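Local coordinates for PpiC-type peptidyl-prolyl cis-trans isomerase (Novosphingobium aromaticivorans, PDB 3GPK), which probably catalyses the cis-trans isomerisation of peptide bonds preceding proline, this piece being the PpiC-type (parvulin-like) rotamase domain of a longer periplasmic chaperone, at residues Y8-F14 with S96-D102. Sequence-based numbering, arbitrary orientation.
Sequences YRIGEIF and SILYLID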
# COMPACT_ATOMS: atom_id res chain seq x y z
N TYR A 8 6.09 -9.56 -3.78
CA TYR A 8 5.92 -8.69 -2.64
C TYR A 8 4.61 -8.92 -1.93
O TYR A 8 3.57 -9.06 -2.58
CB TYR A 8 5.96 -7.23 -3.09
CG TYR A 8 7.21 -6.84 -3.84
CD1 TYR A 8 8.18 -6.04 -3.24
CD2 TYR A 8 7.42 -7.26 -5.16
CE1 TYR A 8 9.34 -5.67 -3.93
CE2 TYR A 8 8.56 -6.90 -5.85
CZ TYR A 8 9.52 -6.10 -5.23
OH TYR A 8 10.65 -5.74 -5.92
N ARG A 9 4.65 -8.98 -0.60
CA ARG A 9 3.43 -9.10 0.17
C ARG A 9 3.19 -7.66 0.59
O ARG A 9 3.93 -7.11 1.42
CB ARG A 9 3.61 -9.99 1.39
CG ARG A 9 2.28 -10.26 2.07
CD ARG A 9 2.40 -11.26 3.20
NE ARG A 9 1.09 -11.71 3.67
CZ ARG A 9 0.21 -12.37 2.91
NH1 ARG A 9 0.50 -12.64 1.65
NH2 ARG A 9 -0.94 -12.76 3.43
N ILE A 10 2.17 -7.04 0.02
CA ILE A 10 1.90 -5.64 0.29
C ILE A 10 0.54 -5.37 0.90
O ILE A 10 -0.45 -6.03 0.59
CB ILE A 10 2.03 -4.82 -1.02
CG1 ILE A 10 3.46 -4.92 -1.55
CG2 ILE A 10 1.64 -3.37 -0.79
CD1 ILE A 10 3.66 -4.30 -2.92
N GLY A 11 0.51 -4.39 1.80
CA GLY A 11 -0.72 -3.96 2.43
C GLY A 11 -1.04 -2.62 1.79
O GLY A 11 -0.14 -1.83 1.54
N GLU A 12 -2.32 -2.38 1.51
CA GLU A 12 -2.71 -1.11 0.90
C GLU A 12 -3.95 -0.48 1.51
O GLU A 12 -4.90 -1.17 1.86
CB GLU A 12 -2.98 -1.29 -0.61
CG GLU A 12 -3.61 -0.05 -1.29
CD GLU A 12 -3.95 -0.26 -2.75
OE1 GLU A 12 -4.38 -1.38 -3.11
OE2 GLU A 12 -3.81 0.70 -3.54
N ILE A 13 -3.91 0.84 1.66
CA ILE A 13 -5.05 1.61 2.14
C ILE A 13 -5.29 2.60 0.99
O ILE A 13 -4.43 3.42 0.70
CB ILE A 13 -4.75 2.41 3.43
CG1 ILE A 13 -4.54 1.44 4.60
CG2 ILE A 13 -5.90 3.37 3.71
CD1 ILE A 13 -4.21 2.13 5.93
N PHE A 14 -6.44 2.49 0.34
CA PHE A 14 -6.77 3.36 -0.78
C PHE A 14 -7.86 4.36 -0.43
O PHE A 14 -8.89 3.98 0.12
CB PHE A 14 -7.23 2.52 -1.97
CG PHE A 14 -7.82 3.32 -3.09
CD1 PHE A 14 -7.04 4.20 -3.83
CD2 PHE A 14 -9.18 3.22 -3.39
CE1 PHE A 14 -7.59 4.97 -4.84
CE2 PHE A 14 -9.74 3.98 -4.40
CZ PHE A 14 -8.94 4.86 -5.13
N SER A 96 -2.89 6.11 -2.31
CA SER A 96 -2.69 4.84 -1.62
C SER A 96 -1.53 4.93 -0.66
O SER A 96 -0.56 5.67 -0.89
CB SER A 96 -2.40 3.71 -2.61
OG SER A 96 -3.55 3.40 -3.38
N ILE A 97 -1.65 4.20 0.44
CA ILE A 97 -0.61 4.09 1.45
C ILE A 97 -0.20 2.63 1.35
O ILE A 97 -1.05 1.74 1.36
CB ILE A 97 -1.14 4.38 2.87
CG1 ILE A 97 -1.71 5.80 2.95
CG2 ILE A 97 -0.02 4.20 3.90
CD1 ILE A 97 -2.43 6.09 4.26
N LEU A 98 1.10 2.37 1.25
CA LEU A 98 1.57 1.00 1.15
C LEU A 98 2.37 0.57 2.36
O LEU A 98 3.00 1.38 3.04
CB LEU A 98 2.44 0.83 -0.10
CG LEU A 98 1.85 1.20 -1.45
CD1 LEU A 98 2.92 1.04 -2.51
CD2 LEU A 98 0.62 0.34 -1.75
N TYR A 99 2.34 -0.74 2.62
CA TYR A 99 3.08 -1.34 3.72
C TYR A 99 3.71 -2.60 3.17
O TYR A 99 3.02 -3.53 2.75
CB TYR A 99 2.13 -1.66 4.88
CG TYR A 99 2.79 -2.27 6.09
CD1 TYR A 99 4.04 -1.81 6.53
CD2 TYR A 99 2.16 -3.27 6.83
CE1 TYR A 99 4.64 -2.34 7.68
CE2 TYR A 99 2.75 -3.81 7.97
CZ TYR A 99 3.99 -3.34 8.39
OH TYR A 99 4.57 -3.86 9.52
N LEU A 100 5.04 -2.63 3.13
CA LEU A 100 5.74 -3.81 2.63
C LEU A 100 5.86 -4.84 3.74
O LEU A 100 6.80 -4.83 4.53
CB LEU A 100 7.12 -3.43 2.09
CG LEU A 100 7.85 -4.57 1.37
CD1 LEU A 100 6.96 -5.18 0.29
CD2 LEU A 100 9.14 -4.04 0.76
N ILE A 101 4.88 -5.74 3.79
CA ILE A 101 4.80 -6.79 4.80
C ILE A 101 5.88 -7.86 4.68
O ILE A 101 6.49 -8.24 5.67
CB ILE A 101 3.43 -7.49 4.75
CG1 ILE A 101 2.31 -6.47 4.96
CG2 ILE A 101 3.38 -8.60 5.79
CD1 ILE A 101 0.92 -6.99 4.65
N ASP A 102 6.12 -8.33 3.46
CA ASP A 102 7.11 -9.38 3.26
C ASP A 102 7.65 -9.28 1.84
O ASP A 102 7.08 -8.59 0.99
CB ASP A 102 6.46 -10.75 3.48
CG ASP A 102 7.45 -11.81 3.94
OD1 ASP A 102 8.67 -11.56 3.93
OD2 ASP A 102 6.99 -12.92 4.32
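Gly-11 and Tyr-99 form a hydrogen-bonded antiparallel pair at the centre of the sheet, where Gly-11 N gives a short bond of 2.8 Å to Tyr-99 O. Glycine suits this place because a CB would crowd Ile-101 CD1 and Tyr-99 CB. Ile-13 and Ile-97 repeat the pattern. These two strands are the middle pair of the four-stranded antiparallel sheet of the parvulin-type domain.

The tight side carries Tyr-8, Ile-10, Leu-98 and Leu-100. Leu-100 CD1 lies in the plane of the Tyr-8 ring at its edge, 3.8 Å from Tyr-8 CD1, and also touches Ile-10 CG1, while Leu-98 CD2 reaches Ile-10 CG2 at 4.0 Å. Branched aliphatic residues suit this face, which helix 71-79 covers through Leu-73 and Ala-77. At its end Ser-96 OG donates to the anti lone pair of Glu-12 OE2 (2.7 Å), reached by the extended Glu-12 chain (chi2 -176°). Were Glu-12 an alanine, the hydroxyl of buried Ser-96 would probably lose this acceptor.

On the other face helix 22-37 covers Ile-13 and Ile-97, whereas the Arg-9 end, with exposed Ile-101, opens to solvent. There Ile-101 and Asp-102 both oppose Arg-9 in a classic beta bulge; Arg-9 O takes Asp-102 N at 3.2 Å and, weakly, Ile-101 N. The Arg-9 methylenes pack on Asp-102 CB, but its guanidinium bridges to Asp-60. Backbone bonds, aliphatic contacts and one Ser-96 to Glu-12 bond thus join the strands, while the arginine's charge is directed beyond them.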